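Local coordinates for endoglucanase (Komagataeibacter sucrofermentans, PDB 6VC5), which probably hydrolyses internal beta-1,4-glucosidic linkages in cellulose and related beta-glucans, at residues A[20-25]-A[53-58]; A[143-148]-A[202-207]. One frame throughout, in Å; residues are numbered along the deposited sequence.

Contact 1: residues A[20-25]-A[53-58]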
loop_
_atom_site.group_PDB
_atom_site.type_symbol
_atom_site.label_atom_id
_atom_site.label_comp_id
_atom_site.label_asym_id
_atom_site.label_seq_id
_atom_site.Cartn_x
_atom_site.Cartn_y
_atom_site.Cartn_z
ATOM N N GLY A 20 13.985 -13.182 -9.733
ATOM C CA GLY A 20 13.055 -12.077 -9.677
ATOM C C GLY A 20 12.062 -12.137 -8.539
ATOM O O GLY A 20 11.285 -11.189 -8.381
ATOM N N ARG A 21 12.062 -13.208 -7.740
ATOM C CA ARG A 21 11.114 -13.321 -6.637
ATOM C C ARG A 21 11.561 -12.489 -5.441
ATOM O O ARG A 21 12.744 -12.435 -5.099
ATOM C CB ARG A 21 10.979 -14.779 -6.196
ATOM C CG ARG A 21 10.171 -15.605 -7.154
ATOM C CD ARG A 21 9.958 -17.000 -6.626
ATOM N NE ARG A 21 9.087 -16.992 -5.456
ATOM C CZ ARG A 21 8.788 -18.069 -4.742
ATOM N NH1 ARG A 21 9.281 -19.250 -5.090
ATOM N NH2 ARG A 21 8.000 -17.964 -3.677
ATOM N N ILE A 22 10.595 -11.846 -4.800
ATOM C CA ILE A 22 10.791 -11.223 -3.497
ATOM C C ILE A 22 10.177 -12.178 -2.487
ATOM O O ILE A 22 9.010 -12.563 -2.631
ATOM C CB ILE A 22 10.091 -9.856 -3.442
ATOM C CG1 ILE A 22 10.647 -8.926 -4.520
ATOM C CG2 ILE A 22 10.230 -9.237 -2.048
ATOM C CD1 ILE A 22 12.144 -8.760 -4.461
ATOM N N ILE A 23 10.962 -12.603 -1.492
ATOM C CA ILE A 23 10.515 -13.607 -0.529
ATOM C C ILE A 23 10.914 -13.167 0.873
ATOM O O ILE A 23 12.086 -12.872 1.124
ATOM C CB ILE A 23 11.105 -15.002 -0.832
ATOM C CG1 ILE A 23 10.763 -15.455 -2.254
ATOM C CG2 ILE A 23 10.552 -16.027 0.141
ATOM C CD1 ILE A 23 11.522 -16.717 -2.701
ATOM N N ASP A 24 9.937 -13.128 1.777
ATOM C CA ASP A 24 10.186 -12.892 3.194
ATOM C C ASP A 24 10.817 -14.138 3.794
ATOM O O ASP A 24 10.256 -15.233 3.697
ATOM C CB ASP A 24 8.836 -12.623 3.859
ATOM C CG ASP A 24 8.913 -12.465 5.368
ATOM O OD1 ASP A 24 10.004 -12.587 5.966
ATOM O OD2 ASP A 24 7.838 -12.189 5.948
ATOM N N THR A 25 11.974 -13.963 4.438
ATOM C CA THR A 25 12.692 -15.104 5.001
ATOM C C THR A 25 11.880 -15.820 6.076
ATOM O O THR A 25 12.079 -17.020 6.303
ATOM C CB THR A 25 14.044 -14.646 5.548
ATOM O OG1 THR A 25 13.858 -13.502 6.390
ATOM C CG2 THR A 25 14.971 -14.259 4.410
ATOM N N GLU A 53 14.099 -5.391 -13.914
ATOM C CA GLU A 53 13.729 -6.154 -15.104
ATOM C C GLU A 53 13.294 -7.570 -14.747
ATOM O O GLU A 53 12.256 -8.049 -15.222
ATOM C CB GLU A 53 14.912 -6.180 -16.084
ATOM C CG GLU A 53 14.539 -6.343 -17.559
ATOM C CD GLU A 53 15.440 -5.531 -18.491
ATOM O OE1 GLU A 53 15.162 -5.470 -19.713
ATOM O OE2 GLU A 53 16.425 -4.937 -18.000
ATOM N N VAL A 54 14.067 -8.252 -13.891
ATOM C CA VAL A 54 13.738 -9.637 -13.539
ATOM C C VAL A 54 12.557 -9.717 -12.567
ATOM O O VAL A 54 11.772 -10.670 -12.624
ATOM C CB VAL A 54 14.963 -10.438 -13.050
ATOM C CG1 VAL A 54 16.025 -10.544 -14.167
ATOM C CG2 VAL A 54 15.548 -9.853 -11.779
ATOM N N ILE A 55 12.409 -8.746 -11.655
ATOM C CA ILE A 55 11.261 -8.770 -10.746
ATOM C C ILE A 55 9.957 -8.606 -11.524
ATOM O O ILE A 55 8.980 -9.326 -11.290
ATOM C CB ILE A 55 11.414 -7.703 -9.649
ATOM C CG1 ILE A 55 12.684 -7.932 -8.831
ATOM C CG2 ILE A 55 10.165 -7.713 -8.743
ATOM C CD1 ILE A 55 13.106 -6.705 -8.040
ATOM N N TRP A 56 9.937 -7.685 -12.486
ATOM C CA TRP A 56 8.755 -7.511 -13.326
ATOM C C TRP A 56 8.486 -8.731 -14.209
ATOM O O TRP A 56 7.346 -9.191 -14.300
ATOM C CB TRP A 56 8.881 -6.224 -14.143
ATOM C CG TRP A 56 7.866 -6.078 -15.250
ATOM C CD1 TRP A 56 8.134 -5.741 -16.553
ATOM C CD2 TRP A 56 6.435 -6.213 -15.163
ATOM N NE1 TRP A 56 6.973 -5.679 -17.273
ATOM C CE2 TRP A 56 5.917 -5.973 -16.453
ATOM C CE3 TRP A 56 5.545 -6.549 -14.135
ATOM C CZ2 TRP A 56 4.549 -6.037 -16.738
ATOM C CZ3 TRP A 56 4.178 -6.604 -14.427
ATOM C CH2 TRP A 56 3.704 -6.351 -15.717
ATOM N N VAL A 57 9.512 -9.272 -14.875
ATOM C CA VAL A 57 9.279 -10.445 -15.719
ATOM C C VAL A 57 8.719 -11.604 -14.897
ATOM O O VAL A 57 7.796 -12.305 -15.335
ATOM C CB VAL A 57 10.549 -10.834 -16.499
ATOM C CG1 VAL A 57 10.378 -12.189 -17.150
ATOM C CG2 VAL A 57 10.828 -9.794 -17.564
ATOM N N TRP A 58 9.233 -11.805 -13.677
ATOM C CA TRP A 58 8.688 -12.871 -12.844
ATOM C C TRP A 58 7.220 -12.616 -12.514
ATOM O O TRP A 58 6.379 -13.523 -12.623
ATOM C CB TRP A 58 9.507 -13.060 -11.563
ATOM C CG TRP A 58 9.125 -14.342 -10.854
ATOM C CD1 TRP A 58 9.696 -15.569 -11.018
ATOM C CD2 TRP A 58 8.039 -14.525 -9.926
ATOM N NE1 TRP A 58 9.052 -16.496 -10.226
ATOM C CE2 TRP A 58 8.028 -15.882 -9.557
ATOM C CE3 TRP A 58 7.088 -13.665 -9.368
ATOM C CZ2 TRP A 58 7.101 -16.400 -8.641
ATOM C CZ3 TRP A 58 6.166 -14.184 -8.459
ATOM C CH2 TRP A 58 6.184 -15.539 -8.108
#

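Contact 2: residues A[143-148]-A[202-207]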
loop_
_atom_site.group_PDB
_atom_site.type_symbol
_atom_site.label_atom_id
_atom_site.label_comp_id
_atom_site.label_asym_id
_atom_site.label_seq_id
_atom_site.Cartn_x
_atom_site.Cartn_y
_atom_site.Cartn_z
ATOM N N GLY A 143 -14.769 -11.591 -2.103
ATOM C CA GLY A 143 -14.806 -11.599 -0.651
ATOM C C GLY A 143 -14.996 -10.254 0.017
ATOM O O GLY A 143 -14.951 -10.187 1.252
ATOM N N PHE A 144 -15.232 -9.187 -0.748
ATOM C CA PHE A 144 -15.360 -7.842 -0.195
ATOM C C PHE A 144 -16.657 -7.139 -0.562
ATOM O O PHE A 144 -16.930 -6.066 -0.020
ATOM C CB PHE A 144 -14.183 -6.967 -0.640
ATOM C CG PHE A 144 -12.855 -7.561 -0.313
ATOM C CD1 PHE A 144 -12.386 -7.537 0.989
ATOM C CD2 PHE A 144 -12.084 -8.163 -1.293
ATOM C CE1 PHE A 144 -11.153 -8.080 1.314
ATOM C CE2 PHE A 144 -10.852 -8.707 -0.979
ATOM C CZ PHE A 144 -10.391 -8.664 0.331
ATOM N N LEU A 145 -17.461 -7.693 -1.454
ATOM C CA LEU A 145 -18.675 -7.023 -1.904
ATOM C C LEU A 145 -19.823 -8.016 -1.872
ATOM O O LEU A 145 -19.750 -9.075 -2.507
ATOM C CB LEU A 145 -18.495 -6.467 -3.320
ATOM C CG LEU A 145 -19.676 -5.718 -3.941
ATOM C CD1 LEU A 145 -19.991 -4.458 -3.141
ATOM C CD2 LEU A 145 -19.362 -5.374 -5.387
ATOM N N THR A 146 -20.874 -7.685 -1.134
ATOM C CA THR A 146 -22.118 -8.438 -1.168
ATOM C C THR A 146 -23.234 -7.506 -1.622
ATOM O O THR A 146 -23.010 -6.328 -1.901
ATOM C CB THR A 146 -22.448 -9.046 0.202
ATOM O OG1 THR A 146 -22.989 -8.037 1.067
ATOM C CG2 THR A 146 -21.219 -9.662 0.854
ATOM N N LYS A 147 -24.453 -8.035 -1.687
ATOM C CA LYS A 147 -25.584 -7.178 -2.017
ATOM C C LYS A 147 -25.897 -6.181 -0.909
ATOM O O LYS A 147 -26.593 -5.194 -1.166
ATOM C CB LYS A 147 -26.828 -8.016 -2.332
ATOM C CG LYS A 147 -27.346 -8.831 -1.159
ATOM C CD LYS A 147 -28.629 -9.572 -1.538
ATOM C CE LYS A 147 -29.366 -10.090 -0.311
ATOM N NZ LYS A 147 -29.862 -8.982 0.562
ATOM N N ASP A 148 -25.386 -6.407 0.304
ATOM C CA ASP A 148 -25.713 -5.579 1.461
ATOM C C ASP A 148 -24.590 -4.660 1.920
ATOM O O ASP A 148 -24.876 -3.608 2.495
ATOM C CB ASP A 148 -26.114 -6.458 2.652
ATOM C CG ASP A 148 -27.336 -7.320 2.361
ATOM O OD1 ASP A 148 -27.384 -8.475 2.839
ATOM O OD2 ASP A 148 -28.248 -6.848 1.648
ATOM N N ILE A 202 -19.122 -0.238 4.499
ATOM C CA ILE A 202 -20.187 0.712 4.168
ATOM C C ILE A 202 -21.427 -0.101 3.807
ATOM O O ILE A 202 -21.361 -0.994 2.954
ATOM C CB ILE A 202 -19.804 1.654 3.013
ATOM C CG1 ILE A 202 -18.541 2.447 3.351
ATOM C CG2 ILE A 202 -20.956 2.629 2.723
ATOM C CD1 ILE A 202 -18.070 3.377 2.214
ATOM N N ASN A 203 -22.542 0.183 4.481
ATOM C CA ASN A 203 -23.793 -0.499 4.179
ATOM C C ASN A 203 -24.371 0.049 2.877
ATOM O O ASN A 203 -24.512 1.263 2.703
ATOM C CB ASN A 203 -24.774 -0.319 5.333
ATOM C CG ASN A 203 -26.014 -1.154 5.156
ATOM O OD1 ASN A 203 -26.849 -0.853 4.315
ATOM N ND2 ASN A 203 -26.100 -2.257 5.891
ATOM N N LEU A 204 -24.663 -0.850 1.939
ATOM C CA LEU A 204 -25.102 -0.421 0.617
ATOM C C LEU A 204 -26.541 0.073 0.604
ATOM O O LEU A 204 -26.937 0.763 -0.345
ATOM C CB LEU A 204 -24.955 -1.566 -0.379
ATOM C CG LEU A 204 -23.534 -2.113 -0.564
ATOM C CD1 LEU A 204 -23.531 -3.091 -1.720
ATOM C CD2 LEU A 204 -22.527 -0.993 -0.790
ATOM N N HIS A 205 -27.325 -0.268 1.624
ATOM C CA HIS A 205 -28.720 0.158 1.692
ATOM C C HIS A 205 -28.932 1.433 2.498
ATOM O O HIS A 205 -30.004 2.035 2.386
ATOM C CB HIS A 205 -29.577 -0.949 2.310
ATOM C CG HIS A 205 -29.452 -2.265 1.607
ATOM N ND1 HIS A 205 -29.678 -2.409 0.256
ATOM C CD2 HIS A 205 -29.103 -3.490 2.064
ATOM C CE1 HIS A 205 -29.481 -3.670 -0.088
ATOM N NE2 HIS A 205 -29.135 -4.347 0.991
ATOM N N THR A 206 -27.975 1.849 3.324
ATOM C CA THR A 206 -28.137 3.045 4.156
ATOM C C THR A 206 -26.982 4.031 4.054
ATOM O O THR A 206 -27.145 5.184 4.479
ATOM C CB THR A 206 -28.255 2.673 5.638
ATOM O OG1 THR A 206 -27.015 2.105 6.084
ATOM C CG2 THR A 206 -29.399 1.673 5.882
ATOM N N ASN A 207 -25.817 3.618 3.559
ATOM C CA ASN A 207 -24.585 4.411 3.557
ATOM C C ASN A 207 -23.964 4.577 4.940
ATOM O O ASN A 207 -23.074 5.419 5.110
ATOM C CB ASN A 207 -24.725 5.769 2.858
ATOM C CG ASN A 207 -23.413 6.270 2.294
ATOM O OD1 ASN A 207 -22.720 5.546 1.569
ATOM N ND2 ASN A 207 -23.058 7.504 2.628
#

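Contact 1: residues A[20-25]-A[53-58]
The carbonyl oxygen of G20 takes a hydrogen bond from the side-chain amide of Q36 and also lies against helix 49-62, where the CA of I55 points its hydrogen at G20 O over 3.4 Å. With 156° at that hydrogen, the approach is well directed for a CA-H...O contact. A second contact of this kind runs the opposite way, from G20 CA to V54 O at 3.5 Å. Such closeness depends on glycine: a CB on G20 would collide with V54 O, and at a phi of 102° it would also press on the carbonyl oxygen of the residue before. The backbones can therefore approach until G20 CA and I55 CA are 3.9 Å apart. Topologically, the loop between helix 4-15 and strand 30-32 is pressed here onto a helix of the (alpha/alpha)6 barrel of glycosyl hydrolase family 8. Beside the glycine, R21 lays its aliphatic stem over one face of the W58 indole in a CH-pi contact, its CG standing 3.5 Å from the centroid of the five-membered ring and 22° off the normal. R21 CD, next along, rests 3.5 Å from W58 CZ2. The guanidinium continues past the indole to a salt bridge with D77, while its NE bonds to S31 OG. Y75 meets W58 edge-to-face. Further along the loop, I22 CD1 touches I55 CD1 at 4.2 Å.

Contact 2: residues A[143-148]-A[202-207]
L204 donates its backbone N-H to the carbonyl oxygen of D148 at 2.8 Å (N to O), and the 166° angle at the hydrogen makes this a nearly straight bond, although the donor lies above the carbonyl plane. The close packing gathers round the same leucine. Its CG, anti to the carbonyl carbon (chi1 -60°), sits 3.7 Å from D148 O, and L204 CD1 reaches 3.3 Å from T146 O. L145 CD1 adds a methyl contact with L204 CD1 at 4.1 Å, the two side chains crossing at about a right angle, and both leucines also rest on V150. In the fold this is the end of an antiparallel pairing: strands 149-152 and 200-203 are neighbours in a three-stranded sheet, I202 bonds to V150 through the backbone, and D148 and L204, two residues away from that pair in each chain, continue the pairing just beyond the strands. Past L204 the chain turns toward strand 209-211, with N203 OD1 accepting from H205 N at 2.8 Å in an Asx turn.

The other side is exposed and held by polar groups. H205 NE2 donates to D148 OD2 at 2.7 Å, with the oxygen at the ring edge and the carboxylate plane turned 59° from the imidazole. K147 NZ forms a salt bridge to D148 OD2 at 2.9 Å, so one oxygen takes two donors, the lysine on its syn side and the histidine on its anti side. An alanine in place of D148 would probably leave H205 NE2 and K147 NZ without their shared carboxylate and set the imidazole freer to turn. K147, D148 and H205 all touch a crystal neighbour, which may influence the poses of these exposed side chains.

Overall arrangement
Contact 1 is complete before contact 2 begins along the chain, and the two are separate in space: their centres lie 36 Å apart and their nearest atoms about 19 Å, without touching. They belong to different kinds of structure within the same family 8 region. Contact 1, a buried contact, packs a loop from the N-terminal part of the chain against helix 49-62, next to helix 33-46. Contact 2 lies at the surface, where a loop leading into strand 149-152 meets the end of strand 200-203 in the antiparallel sheet. No helix or strand is common to both, so they are independent contacts in separate parts of this single-chain enzyme.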